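PDB 6HLX: AgaA, which binds the opine agropinic acid as the periplasmic solute-binding component of an ABC import system. Local coordinates for residues F98-S103 with L399-N404; I128-L133 with D385-S390; T14-V19 with L86-D91; Y392-D397 with K419-V424. All coordinates share one frame; numbering follows the deposited sequence.

Contact 1 (F98-S103 with L399-N404). With G9Z (agropinic acid), chain E; SO4 (sulfate ion), chain U.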
# COMPACT_ATOMS: atom_id res chain seq x y z
N PHE A 98 -4.64 9.42 1.81
CA PHE A 98 -4.14 9.38 3.18
C PHE A 98 -4.41 10.66 3.94
O PHE A 98 -3.71 10.97 4.91
CB PHE A 98 -2.66 8.99 3.22
CG PHE A 98 -2.45 7.57 2.71
CD1 PHE A 98 -2.68 6.48 3.55
CD2 PHE A 98 -2.07 7.34 1.39
CE1 PHE A 98 -2.52 5.17 3.09
CE2 PHE A 98 -1.92 6.02 0.92
CZ PHE A 98 -2.16 4.95 1.77
N ARG A 99 -5.46 11.38 3.53
CA ARG A 99 -5.83 12.62 4.22
C ARG A 99 -6.06 12.36 5.74
O ARG A 99 -5.63 13.17 6.57
CB ARG A 99 -7.12 13.21 3.60
CG ARG A 99 -7.72 14.36 4.42
CD ARG A 99 -8.75 15.14 3.66
NE ARG A 99 -9.88 14.32 3.20
CZ ARG A 99 -11.01 14.12 3.88
NH1 ARG A 99 -11.17 14.64 5.09
NH2 ARG A 99 -11.99 13.40 3.35
N ASN A 100 -6.72 11.26 6.10
CA ASN A 100 -7.01 11.01 7.52
C ASN A 100 -5.74 10.97 8.38
O ASN A 100 -5.71 11.51 9.49
CB ASN A 100 -7.76 9.68 7.69
CG ASN A 100 -8.92 9.75 8.66
OD1 ASN A 100 -9.65 10.74 8.71
ND2 ASN A 100 -9.13 8.67 9.43
N GLU A 101 -4.70 10.32 7.83
CA GLU A 101 -3.43 10.09 8.55
C GLU A 101 -2.57 11.34 8.65
O GLU A 101 -1.82 11.49 9.61
CB GLU A 101 -2.68 8.91 7.93
CG GLU A 101 -3.45 7.59 8.05
CD GLU A 101 -4.65 7.41 7.13
OE1 GLU A 101 -5.55 6.61 7.45
OE2 GLU A 101 -4.70 8.11 6.10
N LEU A 102 -2.70 12.26 7.68
CA LEU A 102 -1.92 13.49 7.73
C LEU A 102 -2.73 14.65 8.34
O LEU A 102 -2.15 15.71 8.58
CB LEU A 102 -1.41 13.88 6.33
CG LEU A 102 -0.15 13.16 5.85
CD1 LEU A 102 -0.48 11.77 5.32
CD2 LEU A 102 0.51 13.94 4.73
N SER A 103 -4.06 14.43 8.63
CA SER A 103 -5.00 15.48 9.07
C SER A 103 -4.66 16.17 10.39
O SER A 103 -5.20 17.25 10.66
CB SER A 103 -6.44 14.96 9.12
OG SER A 103 -6.58 13.99 10.16
N LEU A 399 -14.01 8.38 6.54
CA LEU A 399 -14.46 7.04 6.96
C LEU A 399 -14.43 5.98 5.88
O LEU A 399 -14.70 4.82 6.16
CB LEU A 399 -15.86 7.11 7.61
CG LEU A 399 -15.91 7.81 8.98
CD1 LEU A 399 -17.37 8.02 9.45
CD2 LEU A 399 -15.10 7.02 10.03
N VAL A 400 -14.09 6.37 4.65
CA VAL A 400 -13.97 5.43 3.53
C VAL A 400 -12.54 5.58 3.02
O VAL A 400 -12.19 6.61 2.48
CB VAL A 400 -15.02 5.65 2.41
CG1 VAL A 400 -14.76 4.71 1.23
CG2 VAL A 400 -16.44 5.45 2.97
N ARG A 401 -11.71 4.58 3.29
CA ARG A 401 -10.29 4.62 2.93
C ARG A 401 -9.89 3.38 2.14
O ARG A 401 -10.64 2.40 2.11
CB ARG A 401 -9.42 4.78 4.20
CG ARG A 401 -9.83 5.98 5.07
CD ARG A 401 -8.90 6.25 6.24
NE ARG A 401 -8.82 5.15 7.20
CZ ARG A 401 -9.55 5.06 8.31
NH1 ARG A 401 -9.35 4.06 9.16
NH2 ARG A 401 -10.49 5.97 8.58
N THR A 402 -8.68 3.38 1.56
CA THR A 402 -8.25 2.23 0.77
C THR A 402 -8.11 0.93 1.59
O THR A 402 -8.31 -0.14 1.03
CB THR A 402 -6.89 2.53 0.08
OG1 THR A 402 -5.92 2.88 1.09
CG2 THR A 402 -7.00 3.62 -1.00
N ASN A 403 -7.80 1.02 2.91
CA ASN A 403 -7.50 -0.14 3.76
C ASN A 403 -8.49 -0.41 4.89
O ASN A 403 -8.30 -1.40 5.60
CB ASN A 403 -6.10 0.01 4.38
CG ASN A 403 -4.98 -0.15 3.39
OD1 ASN A 403 -3.94 0.54 3.47
ND2 ASN A 403 -5.15 -1.07 2.45
N ASN A 404 -9.48 0.45 5.08
CA ASN A 404 -10.38 0.26 6.23
C ASN A 404 -11.70 -0.45 5.87
O ASN A 404 -11.94 -0.79 4.71
CB ASN A 404 -10.66 1.60 6.94
CG ASN A 404 -11.74 2.44 6.30
OD1 ASN A 404 -11.88 2.45 5.08
ND2 ASN A 404 -12.53 3.17 7.11
OAM G9Z E . -2.40 -2.72 -6.30
CAB G9Z E . -2.79 -3.87 -6.08
CAC G9Z E . -3.08 -4.79 -7.11
CB G9Z E . -3.51 -6.11 -6.41
CA G9Z E . -3.60 -5.76 -4.93
C G9Z E . -2.86 -6.69 -4.13
O G9Z E . -1.63 -6.50 -3.98
N G9Z E . -3.10 -4.35 -4.86
CAG G9Z E . -2.87 -3.59 -3.57
CAH G9Z E . -4.19 -3.04 -3.03
OAP G9Z E . -5.01 -4.16 -2.72
CAI G9Z E . -4.00 -2.17 -1.79
OAQ G9Z E . -2.85 -1.30 -1.99
CAJ G9Z E . -5.24 -1.25 -1.53
OAR G9Z E . -5.01 -0.45 -0.35
CAK G9Z E . -6.61 -1.95 -1.44
OAT G9Z E . -7.66 -0.97 -1.49
CAL G9Z E . -6.74 -2.86 -0.20
OAS G9Z E . -7.98 -3.58 -0.25
OXT G9Z E . -3.48 -7.67 -3.65
S SO4 U . -16.03 9.82 3.87
O1 SO4 U . -17.15 9.32 3.03
O2 SO4 U . -14.80 9.13 3.50
O3 SO4 U . -15.86 11.25 3.61
O4 SO4 U . -16.37 9.61 5.27
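Asn100 ND2 and Arg401 NH2 converge on one acceptor, the backbone oxygen of Gly395. Asn100 makes a hydrogen bond to it and Arg401 a weak one. The shared acceptor probably accounts for the 3.1 Å between the two donors Asn100 ND2 and Arg401 NH2. Their side chains cross at about a right angle, with the amide and guanidinium planes 16° apart. Asn100 OD1 accepts from Lys398 N. The guanidinium has further main-chain acceptors: NH1 gives to Tyr394 O, NH2 to Lys398 O and NE to Asn391 O.

Glu101 adds charge. The Glu101 chain bends at chi2 (74°) and sets Glu101 OE1 3.6 Å from Arg401 NE. OE1 stands off the guanidinium plane; the attraction is one of charges rather than a directed bond.

Asn404 braces the loop from inside. Asn404 ND2 sits over one face of the Arg401 guanidinium and gives an almost straight bond (174°) to Leu399 O, 2.9 Å away. Asn404 OD1 accepts from Arg401 N at 2.8 Å. A sulfate, probably from the crystallisation liquor, is bonded by Leu399 N (2.9 Å to sulfate O4). The other end of the loop reaches the substrate: Thr402 O accepts from agropinic acid OAT at 2.7 Å. Asn403 also belongs to this ligand pocket.

Phe98 is the N-cap residue of helix 99-102. Phe98 CZ comes 4.3 Å from Thr402 OG1, which lies obliquely to the ring, and the ring also packs on Leu133. Glu101 and Leu102 lie against Tyr130 of helix 127-131. The loop 399-404 comes between helices 388-393 and 411-422.

Contact 2 (I128-L133 with D385-S390)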
# COMPACT_ATOMS: atom_id res chain seq x y z
N ILE A 128 6.54 11.30 10.67
CA ILE A 128 7.66 11.20 9.71
C ILE A 128 7.44 10.02 8.74
O ILE A 128 7.64 10.15 7.52
CB ILE A 128 9.03 11.11 10.46
CG1 ILE A 128 9.36 12.42 11.20
CG2 ILE A 128 10.17 10.73 9.51
CD1 ILE A 128 9.66 13.65 10.30
N ASP A 129 6.93 8.90 9.29
CA ASP A 129 6.64 7.72 8.43
C ASP A 129 5.55 8.03 7.40
O ASP A 129 5.70 7.66 6.22
CB ASP A 129 6.24 6.52 9.29
CG ASP A 129 7.39 6.02 10.15
OD1 ASP A 129 8.17 5.19 9.68
OD2 ASP A 129 7.50 6.46 11.31
N TYR A 130 4.48 8.74 7.80
CA TYR A 130 3.42 9.10 6.84
C TYR A 130 3.92 10.09 5.78
O TYR A 130 3.44 10.05 4.64
CB TYR A 130 2.13 9.56 7.53
CG TYR A 130 1.35 8.40 8.11
CD1 TYR A 130 0.80 7.42 7.27
CD2 TYR A 130 1.11 8.30 9.48
CE1 TYR A 130 0.06 6.36 7.79
CE2 TYR A 130 0.35 7.24 10.00
CZ TYR A 130 -0.16 6.27 9.16
OH TYR A 130 -0.89 5.21 9.65
N LEU A 131 4.96 10.89 6.11
CA LEU A 131 5.55 11.79 5.12
C LEU A 131 6.41 11.04 4.10
O LEU A 131 6.78 11.59 3.05
CB LEU A 131 6.33 12.94 5.81
CG LEU A 131 5.42 13.92 6.55
CD1 LEU A 131 6.24 14.80 7.48
CD2 LEU A 131 4.57 14.80 5.54
N ALA A 132 6.69 9.75 4.39
CA ALA A 132 7.44 8.89 3.47
C ALA A 132 6.48 8.16 2.52
O ALA A 132 6.94 7.43 1.66
CB ALA A 132 8.28 7.87 4.24
N LEU A 133 5.15 8.32 2.66
CA LEU A 133 4.24 7.62 1.74
C LEU A 133 4.54 8.01 0.29
O LEU A 133 4.79 9.19 0.04
CB LEU A 133 2.76 7.98 2.02
CG LEU A 133 2.13 7.37 3.26
CD1 LEU A 133 0.88 8.14 3.60
CD2 LEU A 133 1.78 5.87 3.05
N ASP A 385 5.78 1.78 11.34
CA ASP A 385 5.57 2.09 12.75
C ASP A 385 4.26 1.38 13.10
O ASP A 385 3.39 1.22 12.22
CB ASP A 385 5.42 3.61 12.99
CG ASP A 385 5.13 3.92 14.46
OD1 ASP A 385 6.07 3.87 15.27
OD2 ASP A 385 3.95 4.13 14.79
N ALA A 386 4.06 1.06 14.40
CA ALA A 386 2.83 0.39 14.87
C ALA A 386 1.57 1.17 14.48
O ALA A 386 0.48 0.58 14.38
CB ALA A 386 2.86 0.25 16.38
N ASP A 387 1.69 2.51 14.28
CA ASP A 387 0.53 3.33 13.90
C ASP A 387 -0.00 3.03 12.49
O ASP A 387 -1.00 3.62 12.08
CB ASP A 387 0.78 4.84 14.09
CG ASP A 387 -0.50 5.65 14.00
OD1 ASP A 387 -1.47 5.31 14.72
OD2 ASP A 387 -0.56 6.58 13.16
N TRP A 388 0.61 2.06 11.77
CA TRP A 388 0.02 1.62 10.49
C TRP A 388 -1.44 1.18 10.76
O TRP A 388 -2.30 1.28 9.90
CB TRP A 388 0.81 0.44 9.88
CG TRP A 388 0.70 -0.89 10.61
CD1 TRP A 388 1.56 -1.37 11.55
CD2 TRP A 388 -0.25 -1.94 10.35
NE1 TRP A 388 1.18 -2.65 11.93
CE2 TRP A 388 0.09 -3.03 11.18
CE3 TRP A 388 -1.36 -2.07 9.48
CZ2 TRP A 388 -0.62 -4.26 11.16
CZ3 TRP A 388 -2.08 -3.27 9.47
CH2 TRP A 388 -1.72 -4.34 10.32
N LEU A 389 -1.70 0.71 12.00
CA LEU A 389 -3.04 0.28 12.42
C LEU A 389 -4.11 1.36 12.29
O LEU A 389 -5.27 1.02 12.04
CB LEU A 389 -2.98 -0.26 13.86
CG LEU A 389 -2.16 -1.55 14.03
CD1 LEU A 389 -1.77 -1.78 15.52
CD2 LEU A 389 -2.93 -2.76 13.44
N SER A 390 -3.75 2.66 12.50
CA SER A 390 -4.77 3.72 12.43
C SER A 390 -5.41 3.79 11.05
O SER A 390 -6.61 4.01 10.93
CB SER A 390 -4.18 5.09 12.76
OG SER A 390 -4.09 5.26 14.16
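Tyr130 meets Asp387 with the edge of its ring. Asp387 OD2 lies in the ring plane, 3.4 Å from Tyr130 CE2, and the carboxylate plane stands at 90° to the ring. Trp388 carries Leu389 CD2 over one face, offset toward the rim, and has Asp385 O at its edge.

Residues 385-390 form a capped helix start. Asp385 to Trp388 form a type I beta turn that leads into helix 388-393. Asp385 OD2 accepts from Asp387 N at 2.8 Å, which closes an Asx turn. The N-H comes from above the carboxylate plane. Asp385 CG is anti to the backbone N (chi1 177°), which swings the carboxylate forward over the turn. Asp385 OD2 also forms a salt bridge with Arg429. Asp387 OD1 accepts from Ser390 OG at 2.7 Å and forms a salt bridge with Arg421 NE.

Helix 127-131 brings a second acid close. Asp129 OD2 lies 3.9 Å from Asp385 CB, and the two side chains cross at about a right angle. Asp129 OD2 and Asp385 OD1 are 4.9 Å apart; the Arg429 pairing of Asp385 probably eases the repulsion. Asp129 OD1 is hydrogen-bonded to the hydroxyl of Tyr39. The helix also packs on strands 37-39, 45-55 and 61-66 through Ile128, Leu131 and Ala132.

The direct bond between the segments runs from Tyr130 OH to Asp387 O, 2.9 Å. That oxygen has a second donor, Ser390 N, also at 2.9 Å from Asp387 O. The two donors reach it from opposite faces of the carbonyl plane.

Contact 3 (T14-V19 with L86-D91). With EDO (1,2-ethanediol), chain B.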
# COMPACT_ATOMS: atom_id res chain seq x y z
N THR A 14 -4.05 6.38 -12.63
CA THR A 14 -3.59 7.77 -12.50
C THR A 14 -2.20 7.85 -11.89
O THR A 14 -1.80 6.96 -11.13
CB THR A 14 -4.58 8.64 -11.69
OG1 THR A 14 -4.14 10.01 -11.77
CG2 THR A 14 -4.70 8.21 -10.21
N LEU A 15 -1.48 8.93 -12.20
CA LEU A 15 -0.21 9.20 -11.56
C LEU A 15 -0.39 10.38 -10.57
O LEU A 15 0.58 10.81 -9.95
CB LEU A 15 0.90 9.50 -12.57
CG LEU A 15 1.34 8.30 -13.44
CD1 LEU A 15 2.44 8.72 -14.41
CD2 LEU A 15 1.84 7.14 -12.55
N ASP A 16 -1.65 10.88 -10.41
CA ASP A 16 -1.99 11.97 -9.47
C ASP A 16 -1.34 11.58 -8.12
O ASP A 16 -1.60 10.49 -7.60
CB ASP A 16 -3.52 12.16 -9.37
CG ASP A 16 -3.94 13.27 -8.43
OD1 ASP A 16 -3.20 13.55 -7.47
OD2 ASP A 16 -5.04 13.82 -8.63
N THR A 17 -0.39 12.39 -7.65
CA THR A 17 0.44 11.94 -6.53
C THR A 17 -0.32 11.56 -5.28
O THR A 17 0.07 10.58 -4.64
CB THR A 17 1.57 12.92 -6.18
OG1 THR A 17 1.02 14.12 -5.64
CG2 THR A 17 2.47 13.23 -7.43
N VAL A 18 -1.39 12.31 -4.94
CA VAL A 18 -2.10 12.13 -3.67
C VAL A 18 -3.01 10.88 -3.65
O VAL A 18 -3.44 10.45 -2.57
CB VAL A 18 -2.87 13.41 -3.23
CG1 VAL A 18 -1.95 14.62 -3.14
CG2 VAL A 18 -4.07 13.68 -4.14
N VAL A 19 -3.35 10.36 -4.85
CA VAL A 19 -4.21 9.18 -5.00
C VAL A 19 -3.37 7.93 -4.89
O VAL A 19 -2.28 7.88 -5.46
CB VAL A 19 -4.96 9.23 -6.36
CG1 VAL A 19 -5.82 7.99 -6.58
CG2 VAL A 19 -5.79 10.49 -6.47
N LEU A 86 1.37 19.60 0.65
CA LEU A 86 0.70 19.15 1.88
C LEU A 86 -0.73 19.65 1.95
O LEU A 86 -1.62 18.88 2.33
CB LEU A 86 1.50 19.56 3.13
CG LEU A 86 2.87 18.88 3.29
CD1 LEU A 86 3.62 19.45 4.50
CD2 LEU A 86 2.76 17.35 3.39
N GLU A 87 -0.98 20.91 1.56
CA GLU A 87 -2.34 21.46 1.56
C GLU A 87 -3.30 20.67 0.66
O GLU A 87 -4.48 20.52 1.00
CB GLU A 87 -2.33 22.94 1.24
CG GLU A 87 -1.97 23.73 2.47
CD GLU A 87 -1.84 25.23 2.27
OE1 GLU A 87 -1.82 25.96 3.28
OE2 GLU A 87 -1.75 25.67 1.10
N ARG A 88 -2.78 20.12 -0.46
CA ARG A 88 -3.60 19.30 -1.37
C ARG A 88 -4.02 17.99 -0.67
O ARG A 88 -5.14 17.51 -0.86
CB ARG A 88 -2.86 19.02 -2.68
CG ARG A 88 -3.75 18.38 -3.71
CD ARG A 88 -3.34 18.59 -5.15
NE ARG A 88 -4.34 17.93 -5.98
CZ ARG A 88 -4.15 16.80 -6.64
NH1 ARG A 88 -2.95 16.23 -6.68
NH2 ARG A 88 -5.15 16.24 -7.31
N ILE A 89 -3.13 17.43 0.14
CA ILE A 89 -3.43 16.20 0.88
C ILE A 89 -4.49 16.48 1.95
O ILE A 89 -5.44 15.70 2.14
CB ILE A 89 -2.14 15.61 1.52
CG1 ILE A 89 -1.13 15.19 0.40
CG2 ILE A 89 -2.51 14.40 2.44
CD1 ILE A 89 0.36 14.97 0.92
N LEU A 90 -4.33 17.61 2.65
CA LEU A 90 -5.20 18.00 3.76
C LEU A 90 -6.59 18.47 3.36
O LEU A 90 -7.48 18.54 4.21
CB LEU A 90 -4.50 19.09 4.59
CG LEU A 90 -3.16 18.69 5.24
CD1 LEU A 90 -2.43 19.93 5.82
CD2 LEU A 90 -3.35 17.61 6.30
N ASP A 91 -6.77 18.84 2.10
CA ASP A 91 -8.04 19.41 1.62
C ASP A 91 -9.20 18.43 1.81
O ASP A 91 -9.20 17.40 1.15
CB ASP A 91 -7.90 19.82 0.16
CG ASP A 91 -9.12 20.50 -0.47
OD1 ASP A 91 -10.17 20.62 0.21
OD2 ASP A 91 -9.03 20.90 -1.64
C1 EDO B . -2.82 24.43 6.76
O1 EDO B . -2.00 25.36 6.06
C2 EDO B . -3.95 23.92 5.83
O2 EDO B . -4.75 22.96 6.51
O HOH W 1 -0.18 16.61 -5.95
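A type I beta turn, Asp16 to Val19, meets the last turn of helix 79-90 through a two-pronged salt bridge. Arg88 grips the Asp16 carboxylate end-on. Arg88 NH2 gives to Asp16 OD2 at 2.8 Å in a nearly straight bond (170°). Arg88 NH1 gives to Asp16 OD1, also at 2.8 Å, in a more bent one. Both oxygens are met on the syn side. The carboxylate and guanidinium planes are tilted 21° from one another. The Arg88 chain leaves the helix with CG anti to the backbone N (chi1 -171°). The chain is extended to NE, which carries the guanidinium across to the turn.

The turn is tied on both sides of Asp16. Thr14 OG1 accepts from Asp16 N at 3.0 Å, an ST turn just ahead of the beta turn. Asp16 OD1 also takes a weak bond from Val18 N. The first holds the Asp16 backbone and the second, weakly, its carboxylate; together they probably help present it to Arg88.

Val18 adds the apolar part. Its CG2 lies over one face of the Arg88 guanidinium, toward the rim. Val18 CG1 touches Ile89 CG1 at 3.7 Å. A water at the guanidinium edge donates to Thr17 OG1 and accepts from Arg88 NH1 at 2.9 Å. On the turn side, Lys29 of helix 23-32 holds the backbone oxygens of Thr17 and Val19. On the helix side, Leu86 and Leu90 pack on strand 105-110.

Contact 4 (Y392-D397 with K419-V424)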
# COMPACT_ATOMS: atom_id res chain seq x y z
N TYR A 392 -6.06 1.40 9.09
CA TYR A 392 -7.03 0.30 9.01
C TYR A 392 -8.22 0.45 9.95
O TYR A 392 -9.33 0.05 9.59
CB TYR A 392 -6.30 -1.03 9.33
CG TYR A 392 -5.50 -1.53 8.15
CD1 TYR A 392 -4.27 -0.95 7.82
CD2 TYR A 392 -5.97 -2.57 7.36
CE1 TYR A 392 -3.57 -1.35 6.68
CE2 TYR A 392 -5.27 -2.99 6.23
CZ TYR A 392 -4.06 -2.38 5.90
OH TYR A 392 -3.42 -2.76 4.74
N TYR A 393 -7.99 0.93 11.19
CA TYR A 393 -8.99 0.89 12.27
C TYR A 393 -9.61 2.18 12.75
O TYR A 393 -10.68 2.13 13.36
CB TYR A 393 -8.34 0.21 13.51
CG TYR A 393 -8.15 -1.28 13.32
CD1 TYR A 393 -7.02 -1.79 12.69
CD2 TYR A 393 -9.11 -2.19 13.78
CE1 TYR A 393 -6.85 -3.16 12.49
CE2 TYR A 393 -8.94 -3.56 13.61
CZ TYR A 393 -7.82 -4.04 12.94
OH TYR A 393 -7.64 -5.39 12.76
N TYR A 394 -8.92 3.32 12.59
CA TYR A 394 -9.42 4.58 13.14
C TYR A 394 -10.72 5.04 12.47
O TYR A 394 -10.96 4.72 11.31
CB TYR A 394 -8.36 5.68 12.96
CG TYR A 394 -8.51 6.82 13.94
CD1 TYR A 394 -8.09 6.70 15.26
CD2 TYR A 394 -9.13 8.01 13.56
CE1 TYR A 394 -8.24 7.74 16.17
CE2 TYR A 394 -9.30 9.06 14.47
CZ TYR A 394 -8.82 8.93 15.76
OH TYR A 394 -8.95 9.95 16.67
N GLY A 395 -11.51 5.82 13.19
CA GLY A 395 -12.67 6.49 12.62
C GLY A 395 -12.17 7.76 11.95
O GLY A 395 -11.50 7.70 10.92
N GLY A 396 -12.43 8.91 12.58
CA GLY A 396 -11.97 10.19 12.04
C GLY A 396 -12.88 10.78 10.98
O GLY A 396 -14.02 10.33 10.81
N ASP A 397 -12.39 11.81 10.27
CA ASP A 397 -13.22 12.50 9.27
C ASP A 397 -13.41 11.72 7.98
O ASP A 397 -14.47 11.82 7.36
CB ASP A 397 -12.66 13.89 8.94
CG ASP A 397 -13.67 14.77 8.21
OD1 ASP A 397 -14.59 15.30 8.88
OD2 ASP A 397 -13.55 14.91 6.96
N LYS A 419 -3.70 7.39 21.88
CA LYS A 419 -2.71 7.28 22.96
C LYS A 419 -1.42 6.64 22.45
O LYS A 419 -0.32 7.10 22.80
CB LYS A 419 -3.28 6.49 24.16
CG LYS A 419 -2.44 6.64 25.42
CD LYS A 419 -3.01 5.87 26.60
CE LYS A 419 -2.14 5.99 27.83
NZ LYS A 419 -2.64 5.15 28.97
N GLY A 420 -1.55 5.61 21.61
CA GLY A 420 -0.40 4.90 21.05
C GLY A 420 0.50 5.81 20.23
O GLY A 420 1.72 5.71 20.32
N ARG A 421 -0.11 6.71 19.42
CA ARG A 421 0.59 7.65 18.54
C ARG A 421 1.23 8.81 19.29
O ARG A 421 2.14 9.45 18.77
CB ARG A 421 -0.44 8.27 17.58
CG ARG A 421 -0.00 8.37 16.15
CD ARG A 421 -1.13 9.01 15.33
NE ARG A 421 -2.33 8.16 15.28
CZ ARG A 421 -3.50 8.48 15.84
NH1 ARG A 421 -3.65 9.63 16.49
NH2 ARG A 421 -4.54 7.66 15.72
N ALA A 422 0.74 9.12 20.50
CA ALA A 422 1.20 10.24 21.32
C ALA A 422 2.26 9.85 22.34
O ALA A 422 2.90 10.72 22.94
CB ALA A 422 0.01 10.88 22.03
N THR A 423 2.43 8.55 22.55
CA THR A 423 3.35 8.01 23.54
C THR A 423 4.66 7.73 22.87
O THR A 423 4.71 7.00 21.89
CB THR A 423 2.72 6.78 24.22
OG1 THR A 423 1.50 7.19 24.83
CG2 THR A 423 3.63 6.15 25.26
N VAL A 424 5.74 8.35 23.37
CA VAL A 424 7.05 8.20 22.75
C VAL A 424 7.70 6.91 23.22
O VAL A 424 8.18 6.16 22.37
CB VAL A 424 7.95 9.45 22.91
CG1 VAL A 424 9.23 9.31 22.09
CG2 VAL A 424 7.19 10.73 22.51
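The contact between the segments is a single touch of Arg421 on the Tyr394 ring. Arg421 NH2 lies 3.7 Å from Tyr394 CD1 and equally 3.7 Å from Tyr394 CE1, beside that bond of the ring. The guanidinium turns its edge to the tyrosine, and the two planes are 81° apart. The side chains cross at about a right angle. Arg421 reaches the ring through a bend at chi3 (-65°). Tyr394 swings out with CG anti to the backbone N, chi1 -157°.

The charged and polar bonds run to neighbours. Asp418, three residues before Arg421, serves both side chains: OD1 pairs with Arg421 NH1 and OD2 is bonded to Tyr394 OH. Arg421 NE also forms a salt bridge with Asp387 OD1, and Arg421 NH2 is bonded to Ser390 OG. The guanidinium therefore links helix 411-422 to the start of helix 388-393.

Apolar packing joins the end of helix 388-393 to helix 411-422. Tyr394 rests on Leu417, and Tyr393 on Ile413 and Leu417.

One side-chain and one backbone bond close the end of helix 411-422. Thr423, the first residue past it, sends Thr423 OG1 to Lys419 O at 2.7 Å. Ala422 N reaches Lys419 O from the opposite face of the carbonyl, at 3.2 Å.

With two acids around it, the arginine charge is probably well balanced. The tyrosine ring lies beside the charged group, and the two side chains share an acid, Asp418, which probably helps to keep them side by side.

In the fold
Contacts 1 and 2 are buried, contact 3 is partly buried and contact 4 lies at the surface. Contacts 2 and 4 share helix 388-393, and the loop of contact 1 follows it in the chain. Arginines recur, but with different partners. In contact 1 the arginine gives its N-H groups to backbone oxygens and has an acid only as an electrostatic partner. In contact 3 one carboxylate takes it end-on. In contact 4 it has acidic partners outside the two segments. Contact 2 instead relies on a tyrosine hydroxyl and a helix cap. Helices 79-90 and 99-102 are consecutive, and contacts 3 and 1 touch through them. Contacts 3 and 4, with centres about 21 Å apart, do not touch.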